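Local coordinates for uncharacterized hypothetical protein (Parabacteroides merdae, PDB 4EI0) that is of unknown function and belongs to the DUF4466 family, with a chain built largely of antiparallel beta sheets, at residues 158-162 with 196-200; 274-280 with 292-298. One frame throughout, in Å; residues are numbered along the deposited sequence.

Interaction 1 of 2, residues 158-162 with 196-200; sequences SVTND and MYAYS
Residues 158-162 run off the end of strand 152-159: Ser158 and Val159 are extended, Thr160 stays extended as loop, and Asn161 (phi/psi -59/-27) starts a turn. Residues 196-200 are the extended end of strand 195-199 and the residue after it. No ladder joins the segments; their closest CA atoms, those of Asn161 and Ala198, are 5.5 Å apart. The direct polar link is one hydrogen bond, from Tyr199 N to Asn161 OD1 at 3.1 Å and nearly straight (174°). An asparagine suits this place: its CA-CB bond points sideways, and with chi1 m the amide oxygen reaches Tyr199 N. A water adds a bridge, donating to Asn161 O and Tyr197 O, each at 2.8 Å. The two strands belong to different five-stranded antiparallel sheets: Val159 pairs with Val303 in one, Ala198 with Ala208 in the other, so the contact ties sheet to sheet through a loop. Apolar packing fills the buried side. Tyr197 points its CA-CB bond toward the other segment and, with chi1 t, sets a ring face against Val159, whose CG1 lies 3.5 Å from Tyr197 CG and 3.9 Å from the ring centroid, a CH-pi contact. Thr160 O approaches the ring edge, 3.5 Å from Tyr197 CD2. A tyrosine serves well here, offering an apolar face to the valine while its hydroxyl hydrogen-bonds His207.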
loop_
_atom_site.group_PDB
_atom_site.type_symbol
_atom_site.label_atom_id
_atom_site.label_comp_id
_atom_site.label_asym_id
_atom_site.label_seq_id
_atom_site.Cartn_x
_atom_site.Cartn_y
_atom_site.Cartn_z
ATOM N N SER B 158 -15.216 25.574 30.373
ATOM C CA SER B 158 -14.576 26.619 31.121
ATOM C C SER B 158 -15.374 27.017 32.348
ATOM O O SER B 158 -16.559 27.287 32.284
ATOM C CB SER B 158 -14.316 27.820 30.193
ATOM O OG SER B 158 -13.867 28.915 30.933
ATOM N N VAL B 159 -14.694 27.074 33.482
ATOM C CA VAL B 159 -15.296 27.428 34.733
ATOM C C VAL B 159 -14.474 28.559 35.327
ATOM O O VAL B 159 -13.248 28.504 35.359
ATOM C CB VAL B 159 -15.392 26.196 35.661
ATOM C CG1 VAL B 159 -15.852 26.618 37.039
ATOM C CG2 VAL B 159 -16.368 25.162 35.031
ATOM N N THR B 160 -15.151 29.594 35.788
ATOM C CA THR B 160 -14.486 30.745 36.367
ATOM C C THR B 160 -15.372 31.230 37.505
ATOM O O THR B 160 -16.474 30.716 37.723
ATOM C CB THR B 160 -14.287 31.861 35.330
ATOM O OG1 THR B 160 -15.565 32.360 34.927
ATOM C CG2 THR B 160 -13.568 31.343 34.097
ATOM N N ASN B 161 -14.924 32.230 38.237
ATOM C CA ASN B 161 -15.747 32.774 39.311
ATOM C C ASN B 161 -17.105 33.302 38.835
ATOM O O ASN B 161 -18.067 33.305 39.598
ATOM C CB ASN B 161 -14.986 33.867 40.064
ATOM C CG ASN B 161 -14.033 33.287 41.077
ATOM O OD1 ASN B 161 -14.447 32.786 42.140
ATOM N ND2 ASN B 161 -12.748 33.311 40.740
ATOM N N ASP B 162 -17.173 33.735 37.578
ATOM C CA ASP B 162 -18.431 34.187 36.995
ATOM C C ASP B 162 -19.204 33.061 36.339
ATOM O O ASP B 162 -20.421 33.108 36.329
ATOM C CB ASP B 162 -18.200 35.294 35.954
ATOM C CG ASP B 162 -17.706 36.568 36.564
ATOM O OD1 ASP B 162 -17.809 36.734 37.810
ATOM O OD2 ASP B 162 -17.230 37.407 35.774
HETATM N N MSE B 196 -21.837 25.068 42.998
HETATM C CA MSE B 196 -21.250 26.375 42.759
HETATM C C MSE B 196 -19.750 26.270 42.944
HETATM O O MSE B 196 -19.273 25.856 44.011
HETATM C CB MSE B 196 -21.799 27.430 43.705
HETATM C CG MSE B 196 -21.146 28.814 43.496
HETATM SE SE MSE B 196 -21.902 30.127 44.660
HETATM C CE MSE B 196 -21.059 31.789 43.954
ATOM N N TYR B 197 -19.023 26.631 41.895
ATOM C CA TYR B 197 -17.576 26.780 41.976
ATOM C C TYR B 197 -17.224 28.148 42.496
ATOM O O TYR B 197 -17.886 29.126 42.169
ATOM C CB TYR B 197 -16.988 26.614 40.600
ATOM C CG TYR B 197 -15.605 27.125 40.500
ATOM C CD1 TYR B 197 -14.535 26.321 40.890
ATOM C CD2 TYR B 197 -15.344 28.396 40.031
ATOM C CE1 TYR B 197 -13.237 26.767 40.820
ATOM C CE2 TYR B 197 -14.027 28.869 39.959
ATOM C CZ TYR B 197 -12.977 28.047 40.356
ATOM O OH TYR B 197 -11.678 28.450 40.256
ATOM N N ALA B 198 -16.174 28.215 43.302
ATOM C CA ALA B 198 -15.567 29.468 43.685
ATOM C C ALA B 198 -14.072 29.253 43.854
ATOM O O ALA B 198 -13.673 28.209 44.325
ATOM C CB ALA B 198 -16.149 29.926 44.995
ATOM N N TYR B 199 -13.259 30.249 43.528
ATOM C CA TYR B 199 -11.839 30.252 43.881
ATOM C C TYR B 199 -11.600 31.197 45.020
ATOM O O TYR B 199 -12.021 32.310 44.956
ATOM C CB TYR B 199 -11.012 30.753 42.717
ATOM C CG TYR B 199 -9.535 30.868 43.028
ATOM C CD1 TYR B 199 -8.742 29.725 43.143
ATOM C CD2 TYR B 199 -8.918 32.106 43.156
ATOM C CE1 TYR B 199 -7.379 29.816 43.400
ATOM C CE2 TYR B 199 -7.544 32.209 43.416
ATOM C CZ TYR B 199 -6.785 31.064 43.536
ATOM O OH TYR B 199 -5.456 31.132 43.808
ATOM N N SER B 200 -10.893 30.775 46.049
ATOM C CA SER B 200 -10.503 31.673 47.135
ATOM C C SER B 200 -8.983 31.796 47.130
ATOM O O SER B 200 -8.256 30.852 46.795
ATOM C CB SER B 200 -11.000 31.144 48.484
ATOM O OG SER B 200 -10.325 31.727 49.577
HETATM O O HOH W 1 -17.856 31.878 42.008
#

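Interaction 2 of 2, residues 274-280 with 292-298; sequences LKEEAGA and YVYINKA
Tyr292 and Tyr294, both chi1 t, bring their rings back alongside residues 277-280, where Gly279 leaves room: an ideal CB there would lie 2.3 Å from Tyr292 OH. Their hydroxyls hydrogen-bond Leu240 O and Gln241 OE1, respectively, and a water joins Tyr292 OH (2.7 Å) to Glu277 O (2.6 Å). Glu277, chi1 m, brings CG to 3.4 Å from Tyr294 OH. Ile295, chi1 and chi2 both m, sets CG1 4.2 Å from Leu274 CD2 and 4.3 Å from Ala278 CB, a branched side chain filling a buried apolar niche. Strands 278-283 and 289-299 form an antiparallel beta hairpin, the short axes 4.8 Å apart at 164°. Gly279-Tyr294 is a non-hydrogen-bonded pair, CA atoms 4.5 Å apart; Ala280-Val293 is hydrogen-bonded, with Ala280 N to Val293 O 3.0 Å and Val293 N to Ala280 O 2.9 Å. Ile295 N donates to Ala278 O at 3.0 Å. Before the strand, Lys275 to Ala278 make a type II turn closed by Ala278 N to Lys275 O (2.9 Å), with Glu277 at phi/psi 81/-8; Glu277 N donates to Ile295 O at 2.9 Å. Asn296 and Lys297 form a classic bulge opposite Thr304, and Asn296 OD1 hydrogen-bonds Ser306 OG.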
loop_
_atom_site.group_PDB
_atom_site.type_symbol
_atom_site.label_atom_id
_atom_site.label_comp_id
_atom_site.label_asym_id
_atom_site.label_seq_id
_atom_site.Cartn_x
_atom_site.Cartn_y
_atom_site.Cartn_z
ATOM N N LEU B 274 -9.289 21.801 44.936
ATOM C CA LEU B 274 -9.233 21.203 43.641
ATOM C C LEU B 274 -8.017 21.700 42.853
ATOM O O LEU B 274 -7.580 22.815 43.036
ATOM C CB LEU B 274 -10.514 21.497 42.883
ATOM C CG LEU B 274 -11.711 20.740 43.414
ATOM C CD1 LEU B 274 -12.973 21.432 42.885
ATOM C CD2 LEU B 274 -11.658 19.273 43.052
ATOM N N LYS B 275 -7.503 20.869 41.952
ATOM C CA LYS B 275 -6.406 21.233 41.089
ATOM C C LYS B 275 -6.394 20.296 39.941
ATOM O O LYS B 275 -7.211 19.394 39.877
ATOM C CB LYS B 275 -5.088 21.147 41.856
ATOM C CG LYS B 275 -4.827 19.823 42.576
ATOM C CD LYS B 275 -3.498 19.820 43.318
ATOM C CE LYS B 275 -3.615 19.092 44.649
ATOM N NZ LYS B 275 -2.341 19.216 45.371
ATOM N N GLU B 276 -5.476 20.513 39.013
ATOM C CA GLU B 276 -5.323 19.668 37.888
ATOM C C GLU B 276 -5.238 18.191 38.355
ATOM O O GLU B 276 -4.515 17.877 39.278
ATOM C CB GLU B 276 -4.077 20.089 37.142
ATOM C CG GLU B 276 -3.797 19.279 35.891
ATOM C CD GLU B 276 -2.761 19.941 34.981
ATOM O OE1 GLU B 276 -2.400 21.114 35.208
ATOM O OE2 GLU B 276 -2.316 19.274 34.026
ATOM N N GLU B 277 -6.007 17.324 37.710
ATOM C CA GLU B 277 -6.094 15.867 37.965
ATOM C C GLU B 277 -6.989 15.515 39.131
ATOM O O GLU B 277 -7.291 14.348 39.342
ATOM C CB GLU B 277 -4.723 15.171 38.143
ATOM C CG GLU B 277 -3.870 15.194 36.892
ATOM C CD GLU B 277 -2.725 14.159 36.935
ATOM O OE1 GLU B 277 -2.906 12.995 37.394
ATOM O OE2 GLU B 277 -1.615 14.506 36.492
ATOM N N ALA B 278 -7.453 16.508 39.868
ATOM C CA ALA B 278 -8.448 16.262 40.886
ATOM C C ALA B 278 -9.774 15.902 40.220
ATOM O O ALA B 278 -9.954 16.006 39.011
ATOM C CB ALA B 278 -8.575 17.443 41.858
ATOM N N GLY B 279 -10.688 15.395 41.012
ATOM C CA GLY B 279 -11.972 14.964 40.492
ATOM C C GLY B 279 -13.007 14.919 41.598
ATOM O O GLY B 279 -12.655 15.023 42.777
ATOM N N ALA B 280 -14.256 14.734 41.200
ATOM C CA ALA B 280 -15.322 14.578 42.156
ATOM C C ALA B 280 -16.392 13.671 41.604
ATOM O O ALA B 280 -16.932 13.896 40.485
ATOM C CB ALA B 280 -15.895 15.922 42.476
ATOM N N TYR B 292 -19.109 12.214 37.088
ATOM C CA TYR B 292 -17.725 12.349 37.498
ATOM C C TYR B 292 -17.225 13.603 36.818
ATOM O O TYR B 292 -17.261 13.708 35.565
ATOM C CB TYR B 292 -16.871 11.109 37.093
ATOM C CG TYR B 292 -15.408 11.254 37.452
ATOM C CD1 TYR B 292 -15.018 11.326 38.783
ATOM C CD2 TYR B 292 -14.432 11.369 36.489
ATOM C CE1 TYR B 292 -13.694 11.496 39.152
ATOM C CE2 TYR B 292 -13.081 11.520 36.854
ATOM C CZ TYR B 292 -12.728 11.634 38.174
ATOM O OH TYR B 292 -11.403 11.754 38.570
ATOM N N VAL B 293 -16.775 14.558 37.620
ATOM C CA VAL B 293 -16.218 15.826 37.156
ATOM C C VAL B 293 -14.682 15.759 37.275
ATOM O O VAL B 293 -14.154 15.469 38.341
ATOM C CB VAL B 293 -16.731 16.969 38.022
ATOM C CG1 VAL B 293 -16.186 18.315 37.490
ATOM C CG2 VAL B 293 -18.250 16.892 38.128
ATOM N N TYR B 294 -13.974 15.928 36.155
ATOM C CA TYR B 294 -12.508 15.801 36.127
ATOM C C TYR B 294 -11.944 17.172 35.884
ATOM O O TYR B 294 -12.418 17.870 35.008
ATOM C CB TYR B 294 -12.059 14.829 35.016
ATOM C CG TYR B 294 -10.557 14.758 34.901
ATOM C CD1 TYR B 294 -9.825 14.127 35.877
ATOM C CD2 TYR B 294 -9.875 15.342 33.842
ATOM C CE1 TYR B 294 -8.441 14.037 35.814
ATOM C CE2 TYR B 294 -8.489 15.287 33.767
ATOM C CZ TYR B 294 -7.776 14.608 34.742
ATOM O OH TYR B 294 -6.409 14.578 34.763
ATOM N N ILE B 295 -10.954 17.569 36.663
ATOM C CA ILE B 295 -10.291 18.867 36.498
ATOM C C ILE B 295 -9.113 18.710 35.547
ATOM O O ILE B 295 -8.061 18.221 35.937
ATOM C CB ILE B 295 -9.816 19.457 37.832
ATOM C CG1 ILE B 295 -10.937 19.460 38.897
ATOM C CG2 ILE B 295 -9.227 20.858 37.650
ATOM C CD1 ILE B 295 -12.232 20.136 38.553
ATOM N N ASN B 296 -9.283 19.093 34.286
ATOM C CA ASN B 296 -8.225 18.981 33.285
ATOM C C ASN B 296 -7.058 19.938 33.570
ATOM O O ASN B 296 -5.898 19.568 33.410
ATOM C CB ASN B 296 -8.755 19.286 31.861
ATOM C CG ASN B 296 -9.848 18.350 31.414
ATOM O OD1 ASN B 296 -11.026 18.701 31.477
ATOM N ND2 ASN B 296 -9.478 17.199 30.876
ATOM N N LYS B 297 -7.380 21.143 34.044
ATOM C CA LYS B 297 -6.404 22.251 34.246
ATOM C C LYS B 297 -6.993 23.226 35.244
ATOM O O LYS B 297 -8.222 23.330 35.320
ATOM C CB LYS B 297 -6.194 23.018 32.931
ATOM C CG LYS B 297 -5.480 22.299 31.794
ATOM C CD LYS B 297 -5.288 23.234 30.590
ATOM C CE LYS B 297 -6.592 23.448 29.812
ATOM N NZ LYS B 297 -6.869 24.882 29.501
ATOM N N ALA B 298 -6.164 23.920 36.020
ATOM C CA ALA B 298 -6.680 24.913 36.946
ATOM C C ALA B 298 -5.619 25.962 37.224
ATOM O O ALA B 298 -4.521 25.617 37.601
ATOM C CB ALA B 298 -7.151 24.280 38.272
HETATM O O HOH W 2 -9.114 12.502 39.859
#

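Overall arrangement
Both segments of interaction 1 precede those of interaction 2 in the sequence, and the two contacts occupy the same half of the chain. Their centres are 13 Å apart and their nearest atoms about 6 Å apart, so they do not touch. One sheet links them: strand 302-311 runs between strand 152-159, which leads into interaction 1, and strand 289-299 of interaction 2. The sheet containing strands 195-199 and 207-210 also meets both, for His207 ND1 hydrogen-bonds Tyr197 OH and His207 pairs through its backbone with Leu274 of interaction 2. Thus interaction 1 joins the two sheets near an outer strand, while interaction 2 builds the hairpin within one of them and carries the chain across from the other.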